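Local coordinates for extracellular solute-binding protein family 1 (PDB 4OVJ) that probably captures a solute outside the cell and delivers it to a transporter of the ABC type, as other extracellular solute-binding proteins of its family do, at residues S21-F29 against Y306-L317; W260-Q268 against P351-V359. All coordinates share one frame; numbering follows the deposited sequence. Where two conformers were deposited one is given.

Interaction 1 of 2, residues S21-F29 against Y306-L317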
loop_
_atom_site.group_PDB
_atom_site.type_symbol
_atom_site.label_atom_id
_atom_site.label_comp_id
_atom_site.label_asym_id
_atom_site.label_seq_id
_atom_site.Cartn_x
_atom_site.Cartn_y
_atom_site.Cartn_z
ATOM N N SER A 21 26.627 -0.790 26.442
ATOM C CA SER A 21 28.063 -0.748 26.715
ATOM C C SER A 21 28.762 -2.063 26.334
ATOM O O SER A 21 29.366 -2.734 27.184
ATOM C CB SER A 21 28.268 -0.490 28.195
ATOM O OG SER A 21 27.642 -1.523 28.944
ATOM N N LYS A 22 28.655 -2.434 25.063
ATOM C CA LYS A 22 29.430 -3.532 24.498
ATOM C C LYS A 22 30.523 -2.962 23.613
ATOM O O LYS A 22 30.442 -1.811 23.216
ATOM C CB LYS A 22 28.540 -4.424 23.646
ATOM C CG LYS A 22 27.602 -5.282 24.465
ATOM C CD LYS A 22 26.783 -6.149 23.537
ATOM C CE LYS A 22 25.350 -6.231 24.010
ATOM N NZ LYS A 22 24.512 -6.887 22.979
ATOM N N PRO A 23 31.541 -3.777 23.288
ATOM C CA PRO A 23 32.584 -3.310 22.391
ATOM C C PRO A 23 32.033 -2.857 21.036
ATOM O O PRO A 23 31.019 -3.378 20.552
ATOM C CB PRO A 23 33.494 -4.529 22.220
ATOM C CG PRO A 23 33.200 -5.406 23.374
ATOM C CD PRO A 23 31.783 -5.151 23.759
ATOM N N VAL A 24 32.723 -1.887 20.451
ATOM C CA VAL A 24 32.329 -1.297 19.208
ATOM C C VAL A 24 32.295 -2.328 18.075
ATOM O O VAL A 24 33.150 -3.215 17.984
ATOM C CB VAL A 24 33.233 -0.094 18.858
ATOM C CG1 VAL A 24 34.686 -0.514 18.729
ATOM C CG2 VAL A 24 32.756 0.581 17.587
ATOM N N VAL A 25 31.249 -2.233 17.256
ATOM C CA VAL A 25 31.108 -3.073 16.064
ATOM C C VAL A 25 30.625 -2.209 14.924
ATOM O O VAL A 25 30.125 -1.106 15.146
ATOM C CB VAL A 25 30.111 -4.249 16.273
ATOM C CG1 VAL A 25 30.482 -5.077 17.497
ATOM C CG2 VAL A 25 28.675 -3.762 16.355
ATOM N N THR A 26 30.773 -2.724 13.709
ATOM C CA THR A 26 30.255 -2.100 12.506
ATOM C C THR A 26 29.253 -3.023 11.815
ATOM O O THR A 26 29.524 -4.217 11.608
ATOM C CB THR A 26 31.387 -1.777 11.525
ATOM O OG1 THR A 26 32.291 -0.867 12.145
ATOM C CG2 THR A 26 30.847 -1.160 10.228
ATOM N N LEU A 27 28.102 -2.453 11.467
ATOM C CA LEU A 27 27.077 -3.130 10.677
ATOM C C LEU A 27 27.049 -2.526 9.296
ATOM O O LEU A 27 27.055 -1.301 9.165
ATOM C CB LEU A 27 25.688 -2.919 11.279
ATOM C CG LEU A 27 25.467 -3.393 12.708
ATOM C CD1 LEU A 27 24.153 -2.862 13.255
ATOM C CD2 LEU A 27 25.470 -4.907 12.754
ATOM N N THR A 28 26.982 -3.364 8.265
ATOM C CA THR A 28 26.716 -2.879 6.902
ATOM C C THR A 28 25.203 -2.864 6.650
ATOM O O THR A 28 24.477 -3.702 7.172
ATOM C CB THR A 28 27.397 -3.770 5.853
ATOM O OG1 THR A 28 27.116 -5.136 6.150
ATOM C CG2 THR A 28 28.902 -3.531 5.867
ATOM N N PHE A 29 24.743 -1.902 5.856
ATOM C CA PHE A 29 23.324 -1.635 5.659
ATOM C C PHE A 29 23.075 -1.322 4.196
ATOM O O PHE A 29 23.443 -0.249 3.716
ATOM C CB PHE A 29 22.906 -0.461 6.538
ATOM C CG PHE A 29 21.488 0.038 6.322
ATOM C CD1 PHE A 29 20.459 -0.803 5.932
ATOM C CD2 PHE A 29 21.183 1.365 6.598
ATOM C CE1 PHE A 29 19.161 -0.333 5.789
ATOM C CE2 PHE A 29 19.899 1.839 6.448
ATOM C CZ PHE A 29 18.882 0.993 6.052
ATOM N N TYR A 306 26.716 -9.970 14.204
ATOM C CA TYR A 306 26.236 -9.032 15.221
ATOM C C TYR A 306 24.714 -8.959 15.277
ATOM O O TYR A 306 24.130 -7.874 15.136
ATOM C CB TYR A 306 26.812 -7.651 14.922
ATOM C CG TYR A 306 28.304 -7.670 14.734
ATOM C CD1 TYR A 306 29.141 -8.120 15.750
ATOM C CD2 TYR A 306 28.877 -7.265 13.532
ATOM C CE1 TYR A 306 30.516 -8.141 15.583
ATOM C CE2 TYR A 306 30.247 -7.286 13.352
ATOM C CZ TYR A 306 31.056 -7.728 14.379
ATOM O OH TYR A 306 32.404 -7.743 14.196
ATOM N N PRO A 307 24.059 -10.100 15.524
ATOM C CA PRO A 307 22.599 -10.067 15.525
ATOM C C PRO A 307 21.967 -9.144 16.578
ATOM O O PRO A 307 20.936 -8.541 16.292
ATOM C CB PRO A 307 22.206 -11.532 15.741
ATOM C CG PRO A 307 23.381 -12.154 16.419
ATOM C CD PRO A 307 24.583 -11.442 15.869
ATOM N N GLN A 308 22.571 -9.018 17.757
ATOM C CA GLN A 308 22.011 -8.156 18.791
ATOM C C GLN A 308 22.042 -6.691 18.359
ATOM O O GLN A 308 21.053 -5.969 18.508
ATOM C CB GLN A 308 22.745 -8.357 20.117
ATOM C CG GLN A 308 22.736 -9.808 20.585
ATOM C CD GLN A 308 23.709 -10.069 21.717
ATOM O OE1 GLN A 308 23.493 -9.635 22.849
ATOM N NE2 GLN A 308 24.787 -10.785 21.419
ATOM N N GLN A 309 23.165 -6.258 17.799
ATOM C CA GLN A 309 23.290 -4.874 17.325
ATOM C C GLN A 309 22.414 -4.647 16.081
ATOM O O GLN A 309 21.847 -3.573 15.904
ATOM C CB GLN A 309 24.742 -4.530 17.045
ATOM C CG GLN A 309 25.628 -4.478 18.287
ATOM C CD GLN A 309 26.290 -5.803 18.635
ATOM O OE1 GLN A 309 25.885 -6.875 18.172
ATOM N NE2 GLN A 309 27.346 -5.726 19.443
ATOM N N ALA A 310 22.289 -5.667 15.233
ATOM C CA ALA A 310 21.438 -5.573 14.038
ATOM C C ALA A 310 19.974 -5.367 14.445
ATOM O O ALA A 310 19.277 -4.517 13.876
ATOM C CB ALA A 310 21.585 -6.808 13.166
ATOM N N GLU A 311 19.526 -6.127 15.443
ATOM C CA GLU A 311 18.177 -5.979 15.974
ATOM C C GLU A 311 17.976 -4.575 16.558
ATOM O O GLU A 311 16.947 -3.959 16.341
ATOM C CB GLU A 311 17.877 -7.019 17.059
ATOM C CG GLU A 311 17.773 -8.466 16.604
ATOM C CD GLU A 311 17.636 -9.429 17.795
ATOM O OE1 GLU A 311 17.199 -9.014 18.904
ATOM O OE2 GLU A 311 17.957 -10.617 17.636
ATOM N N LEU A 312 18.963 -4.089 17.297
ATOM C CA LEU A 312 18.897 -2.752 17.875
ATOM C C LEU A 312 18.773 -1.674 16.783
ATOM O O LEU A 312 18.007 -0.716 16.925
ATOM C CB LEU A 312 20.126 -2.535 18.748
ATOM C CG LEU A 312 20.199 -1.288 19.615
ATOM C CD1 LEU A 312 21.319 -1.437 20.634
ATOM C CD2 LEU A 312 20.418 -0.105 18.702
ATOM N N PHE A 313 19.495 -1.846 15.682
ATOM C CA PHE A 313 19.413 -0.915 14.558
ATOM C C PHE A 313 18.035 -0.954 13.888
ATOM O O PHE A 313 17.415 0.077 13.647
ATOM C CB PHE A 313 20.518 -1.201 13.545
ATOM C CG PHE A 313 20.509 -0.280 12.365
ATOM C CD1 PHE A 313 20.730 1.083 12.521
ATOM C CD2 PHE A 313 20.289 -0.767 11.101
ATOM C CE1 PHE A 313 20.722 1.924 11.421
ATOM C CE2 PHE A 313 20.276 0.062 10.000
ATOM C CZ PHE A 313 20.505 1.412 10.153
ATOM N N VAL A 314 17.547 -2.152 13.598
ATOM C CA VAL A 314 16.225 -2.291 13.007
ATOM C C VAL A 314 15.155 -1.713 13.938
ATOM O O VAL A 314 14.256 -0.997 13.493
ATOM C CB VAL A 314 15.937 -3.760 12.624
ATOM C CG1 VAL A 314 14.479 -3.958 12.254
ATOM C CG2 VAL A 314 16.827 -4.155 11.455
ATOM N N ASN A 315 15.275 -1.979 15.226
ATOM C CA ASN A 315 14.324 -1.449 16.173
ATOM C C ASN A 315 14.308 0.069 16.201
ATOM O O ASN A 315 13.238 0.670 16.322
ATOM C CB ASN A 315 14.601 -1.958 17.579
ATOM C CG ASN A 315 13.505 -1.570 18.530
ATOM O OD1 ASN A 315 12.352 -1.984 18.365
ATOM N ND2 ASN A 315 13.839 -0.733 19.508
ATOM N N PHE A 316 15.494 0.669 16.099
ATOM C CA PHE A 316 15.650 2.118 16.020
ATOM C C PHE A 316 14.923 2.683 14.794
ATOM O O PHE A 316 14.139 3.632 14.900
ATOM C CB PHE A 316 17.133 2.503 15.979
ATOM C CG PHE A 316 17.377 3.985 15.905
ATOM C CD1 PHE A 316 17.480 4.735 17.076
ATOM C CD2 PHE A 316 17.537 4.625 14.679
ATOM C CE1 PHE A 316 17.722 6.093 17.017
ATOM C CE2 PHE A 316 17.780 5.992 14.617
ATOM C CZ PHE A 316 17.863 6.717 15.790
ATOM N N LEU A 317 15.150 2.081 13.636
ATOM C CA LEU A 317 14.483 2.522 12.416
ATOM C C LEU A 317 12.969 2.416 12.522
ATOM O O LEU A 317 12.259 3.275 12.034
ATOM C CB LEU A 317 14.957 1.729 11.199
ATOM C CG LEU A 317 16.426 1.910 10.829
ATOM C CD1 LEU A 317 16.754 0.987 9.667
ATOM C CD2 LEU A 317 16.762 3.363 10.528
HETATM O O HOH W 1 28.484 -2.623 19.904
HETATM O O HOH W 2 32.844 -4.804 13.638
#
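Y306 offers one ring face to V25, whose CB sits 3.9 Å from the ring centroid, almost on the normal; V25 CG1 leans over Y306 CE1. A water takes the T26 N-H and also bonds Y306 OH, linking the hydroxyl to the strand backbone. Replacing Y306 with alanine would remove the ring and is likely to leave V25 without its CH-pi partner and the water at T26 N without the hydroxyl. At Q308, OE1 accepts a bond of 2.9 Å from K22 NZ, which stands above the amide plane rather than on a lone pair; because Q308 was deposited in two conformers, the bond is doubtful. Q309 bends at its second torsion to run its chain across V25, CG 3.7 Å from V25 CG2, while L27 lays CD1 3.6 Å from Q309 O and CD2 beside A310 CB. F313, with CG anti to the backbone N (chi1 -180°), reaches the strand: its edge points at the face of F29 in a T-shaped stack, centroids 5.1 Å apart and planes at 75°. F48, from helix 35-51, makes its own edge-to-face pair with F313. L317 CD1 then reaches F29 CZ at 4.2 Å. With strand 25-29 crossing helix 307-317 at -56°, this is a helix laid over a strand that runs parallel to strands 55-61 and 84-87, as in the alpha/beta lobes of periplasmic-type binding proteins.

Interaction 2 of 2, residues W260-Q268 against P351-V359; sequences WVNYVVSLQ and PEKAEFQLV. With SO4 (sulfate ion), chain B.
The E355 side chain fills the hollow between V261, N262, V264 and V265. Extended beyond CG, it runs antiparallel alongside V264, and its carboxylate lies against the turn that leads into helix 263-268. V264 CG1, which stands between the backbone N and the carbonyl carbon (chi1 70°), is turned to this glutamate; it is modelled 3.2 Å from E355 CG, closer than two saturated carbons normally come, so that spacing is doubtful. Further along the glutamate, OE1 lies 3.3 Å from N262 CA, and OE2 is reached by V265 CG2 from the flank. A water gives one hydrogen to E355 OE2 (2.7 Å) and the other to N262 O (3.0 Å), so the carboxylate of the buried E355 is tied by water to the backbone at N262. Beyond the glutamate, V261 CG2 fits beside L358 CD1 at 3.9 Å, while V359 CG2 touches V261 CG1. In the other direction, V265 CG2 rests on E352 CG, and the P351 ring abuts the Q268 chain, P351 CG to Q268 CG 3.9 Å. The two helices run nearly antiparallel, at 150°, with axes 9.1 Å apart. Strand 128-144 adjoins one end, where N137 and N138 meet V261, L358 and V359; strand 333-334 backs E355 and V359 through I333, and helix 337-345 packs on F356.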
loop_
_atom_site.group_PDB
_atom_site.type_symbol
_atom_site.label_atom_id
_atom_site.label_comp_id
_atom_site.label_asym_id
_atom_site.label_seq_id
_atom_site.Cartn_x
_atom_site.Cartn_y
_atom_site.Cartn_z
ATOM N N TRP A 260 -5.257 5.223 -2.887
ATOM C CA TRP A 260 -4.318 5.049 -1.790
ATOM C C TRP A 260 -4.270 6.288 -0.909
ATOM O O TRP A 260 -4.241 7.427 -1.401
ATOM C CB TRP A 260 -2.937 4.701 -2.320
ATOM C CG TRP A 260 -2.992 3.425 -3.063
ATOM C CD1 TRP A 260 -3.206 3.253 -4.413
ATOM C CD2 TRP A 260 -2.912 2.119 -2.496
ATOM N NE1 TRP A 260 -3.247 1.902 -4.713
ATOM C CE2 TRP A 260 -3.058 1.189 -3.555
ATOM C CE3 TRP A 260 -2.718 1.641 -1.193
ATOM C CZ2 TRP A 260 -3.017 -0.191 -3.348
ATOM C CZ3 TRP A 260 -2.674 0.257 -0.990
ATOM C CH2 TRP A 260 -2.822 -0.639 -2.064
ATOM N N VAL A 261 -4.251 6.065 0.399
ATOM C CA VAL A 261 -4.382 7.158 1.340
ATOM C C VAL A 261 -3.248 8.182 1.229
ATOM O O VAL A 261 -3.459 9.359 1.509
ATOM C CB VAL A 261 -4.558 6.645 2.791
ATOM C CG1 VAL A 261 -3.253 6.094 3.346
ATOM C CG2 VAL A 261 -5.106 7.748 3.674
ATOM N N ASN A 262 -2.076 7.740 0.775
ATOM C CA ASN A 262 -0.907 8.602 0.577
ATOM C C ASN A 262 -1.181 9.790 -0.325
ATOM O O ASN A 262 -0.532 10.828 -0.200
ATOM C CB ASN A 262 0.285 7.797 0.014
ATOM C CG ASN A 262 0.170 7.499 -1.482
ATOM O OD1 ASN A 262 -0.557 6.597 -1.896
ATOM N ND2 ASN A 262 0.935 8.230 -2.304
ATOM N N TYR A 263 -2.142 9.635 -1.233
ATOM C CA TYR A 263 -2.487 10.695 -2.165
ATOM C C TYR A 263 -3.145 11.904 -1.514
ATOM O O TYR A 263 -3.248 12.948 -2.159
ATOM C CB TYR A 263 -3.391 10.173 -3.293
ATOM C CG TYR A 263 -2.649 9.408 -4.352
ATOM C CD1 TYR A 263 -1.740 10.049 -5.185
ATOM C CD2 TYR A 263 -2.870 8.055 -4.547
ATOM C CE1 TYR A 263 -1.058 9.361 -6.168
ATOM C CE2 TYR A 263 -2.184 7.352 -5.529
ATOM C CZ TYR A 263 -1.280 8.015 -6.333
ATOM O OH TYR A 263 -0.601 7.351 -7.325
ATOM N N VAL A 264 -3.599 11.794 -0.258
ATOM C CA VAL A 264 -4.296 12.930 0.340
ATOM C C VAL A 264 -3.407 14.175 0.417
ATOM O O VAL A 264 -3.908 15.284 0.260
ATOM C CB VAL A 264 -4.940 12.619 1.714
ATOM C CG1 VAL A 264 -3.891 12.413 2.782
ATOM C CG2 VAL A 264 -5.891 13.743 2.129
ATOM N N VAL A 265 -2.104 14.003 0.636
ATOM C CA VAL A 265 -1.217 15.166 0.743
ATOM C C VAL A 265 -1.156 15.894 -0.597
ATOM O O VAL A 265 -1.355 17.107 -0.657
ATOM C CB VAL A 265 0.200 14.774 1.209
ATOM C CG1 VAL A 265 1.181 15.924 1.007
ATOM C CG2 VAL A 265 0.155 14.333 2.664
ATOM N N SER A 266 -0.903 15.143 -1.666
ATOM C CA SER A 266 -0.872 15.703 -3.020
ATOM C C SER A 266 -2.198 16.340 -3.410
ATOM O O SER A 266 -2.224 17.456 -3.907
ATOM C CB SER A 266 -0.523 14.630 -4.060
ATOM O OG SER A 266 0.770 14.124 -3.831
ATOM N N LEU A 267 -3.295 15.621 -3.201
ATOM C CA LEU A 267 -4.613 16.142 -3.550
ATOM C C LEU A 267 -4.915 17.414 -2.787
ATOM O O LEU A 267 -5.372 18.394 -3.360
ATOM C CB LEU A 267 -5.711 15.120 -3.277
ATOM C CG LEU A 267 -5.737 13.977 -4.272
ATOM C CD1 LEU A 267 -6.591 12.855 -3.717
ATOM C CD2 LEU A 267 -6.244 14.423 -5.648
ATOM N N GLN A 268 -4.660 17.413 -1.490
ATOM C CA GLN A 268 -5.000 18.582 -0.695
ATOM C C GLN A 268 -4.191 19.810 -1.108
ATOM O O GLN A 268 -4.698 20.926 -1.049
ATOM C CB GLN A 268 -4.830 18.316 0.801
ATOM C CG GLN A 268 -5.338 19.443 1.686
ATOM C CD GLN A 268 -6.844 19.636 1.606
ATOM O OE1 GLN A 268 -7.593 19.022 2.366
ATOM N NE2 GLN A 268 -7.297 20.478 0.680
ATOM N N PRO A 351 -2.999 17.402 6.589
ATOM C CA PRO A 351 -3.323 16.205 5.799
ATOM C C PRO A 351 -2.565 14.956 6.262
ATOM O O PRO A 351 -3.127 13.856 6.231
ATOM C CB PRO A 351 -2.942 16.588 4.362
ATOM C CG PRO A 351 -2.783 18.064 4.359
ATOM C CD PRO A 351 -2.536 18.526 5.757
ATOM N N GLU A 352 -1.312 15.120 6.687
ATOM C CA GLU A 352 -0.539 14.004 7.231
ATOM C C GLU A 352 -1.193 13.455 8.510
ATOM O O GLU A 352 -1.315 12.249 8.668
ATOM C CB GLU A 352 0.920 14.412 7.472
ATOM C CG GLU A 352 1.651 14.753 6.176
ATOM C CD GLU A 352 3.028 15.380 6.360
ATOM O OE1 GLU A 352 3.325 15.943 7.430
ATOM O OE2 GLU A 352 3.827 15.321 5.401
ATOM N N LYS A 353 -1.614 14.341 9.410
ATOM C CA LYS A 353 -2.319 13.922 10.623
ATOM C C LYS A 353 -3.557 13.099 10.274
ATOM O O LYS A 353 -3.814 12.059 10.880
ATOM C CB LYS A 353 -2.733 15.132 11.469
ATOM C CG LYS A 353 -1.576 15.882 12.109
ATOM C CD LYS A 353 -2.072 16.959 13.067
ATOM C CE LYS A 353 -1.012 18.022 13.318
ATOM N NZ LYS A 353 0.272 17.434 13.778
ATOM N N ALA A 354 -4.313 13.567 9.283
ATOM C CA ALA A 354 -5.513 12.876 8.828
ATOM C C ALA A 354 -5.179 11.478 8.323
ATOM O O ALA A 354 -5.887 10.531 8.632
ATOM C CB ALA A 354 -6.212 13.672 7.737
ATOM N N GLU A 355 -4.103 11.366 7.548
ATOM C CA GLU A 355 -3.626 10.075 7.050
ATOM C C GLU A 355 -3.320 9.139 8.196
ATOM O O GLU A 355 -3.667 7.972 8.148
ATOM C CB GLU A 355 -2.297 10.216 6.325
ATOM C CG GLU A 355 -2.318 10.535 4.869
ATOM C CD GLU A 355 -0.941 10.316 4.272
ATOM O OE1 GLU A 355 -0.660 9.196 3.794
ATOM O OE2 GLU A 355 -0.121 11.234 4.346
ATOM N N PHE A 356 -2.603 9.643 9.203
ATOM C CA PHE A 356 -2.218 8.806 10.346
ATOM C C PHE A 356 -3.461 8.310 11.078
ATOM O O PHE A 356 -3.538 7.145 11.471
ATOM C CB PHE A 356 -1.323 9.566 11.331
ATOM C CG PHE A 356 0.096 9.759 10.875
ATOM C CD1 PHE A 356 0.460 9.680 9.540
ATOM C CD2 PHE A 356 1.085 10.062 11.809
ATOM C CE1 PHE A 356 1.768 9.890 9.154
ATOM C CE2 PHE A 356 2.392 10.275 11.412
ATOM C CZ PHE A 356 2.732 10.177 10.091
ATOM N N GLN A 357 -4.439 9.192 11.262
ATOM C CA GLN A 357 -5.677 8.806 11.935
ATOM C C GLN A 357 -6.425 7.741 11.145
ATOM O O GLN A 357 -6.967 6.802 11.708
ATOM C CB GLN A 357 -6.583 10.011 12.144
ATOM C CG GLN A 357 -6.072 10.971 13.205
ATOM C CD GLN A 357 -6.854 12.272 13.257
ATOM O OE1 GLN A 357 -7.527 12.653 12.294
ATOM N NE2 GLN A 357 -6.760 12.968 14.383
ATOM N N LEU A 358 -6.469 7.900 9.828
ATOM C CA LEU A 358 -7.144 6.918 8.984
ATOM C C LEU A 358 -6.426 5.567 9.087
ATOM O O LEU A 358 -7.071 4.525 9.239
ATOM C CB LEU A 358 -7.171 7.410 7.534
ATOM C CG LEU A 358 -7.952 6.641 6.459
ATOM C CD1 LEU A 358 -7.242 5.386 5.998
ATOM C CD2 LEU A 358 -9.371 6.338 6.914
ATOM N N VAL A 359 -5.095 5.582 9.029
ATOM C CA VAL A 359 -4.347 4.322 9.103
ATOM C C VAL A 359 -4.612 3.643 10.453
ATOM O O VAL A 359 -4.796 2.440 10.508
ATOM C CB VAL A 359 -2.851 4.510 8.803
ATOM C CG1 VAL A 359 -2.063 3.229 9.039
ATOM C CG2 VAL A 359 -2.647 4.912 7.345
HETATM S S SO4 B . -4.865 1.736 -8.086
HETATM O O1 SO4 B . -4.957 1.378 -9.515
HETATM O O2 SO4 B . -3.856 0.897 -7.389
HETATM O O3 SO4 B . -4.431 3.143 -7.967
HETATM O O4 SO4 B . -6.200 1.577 -7.476
HETATM O O HOH W 3 1.371 11.084 2.137
#

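Interaction 1 and interaction 2 do not touch: their centres are about 33 Å apart and their nearest atoms about 12 Å. Along the chain their segments alternate, and what joins them is the sheet. Helix 307-319 of interaction 1 rests on W298 and I300 of strand 293-300, which pairs with strand 128-144, which adjoins interaction 2. Interaction 1 lies far out, its centre about 29 Å from the chain centre, against about 13 Å for interaction 2. W260, the first residue of 260-268, donates through NE1 to O2 of a sulfate at 2.9 Å; the ion is probably from the crystallisation liquor, and Y139 and S184 also bond it.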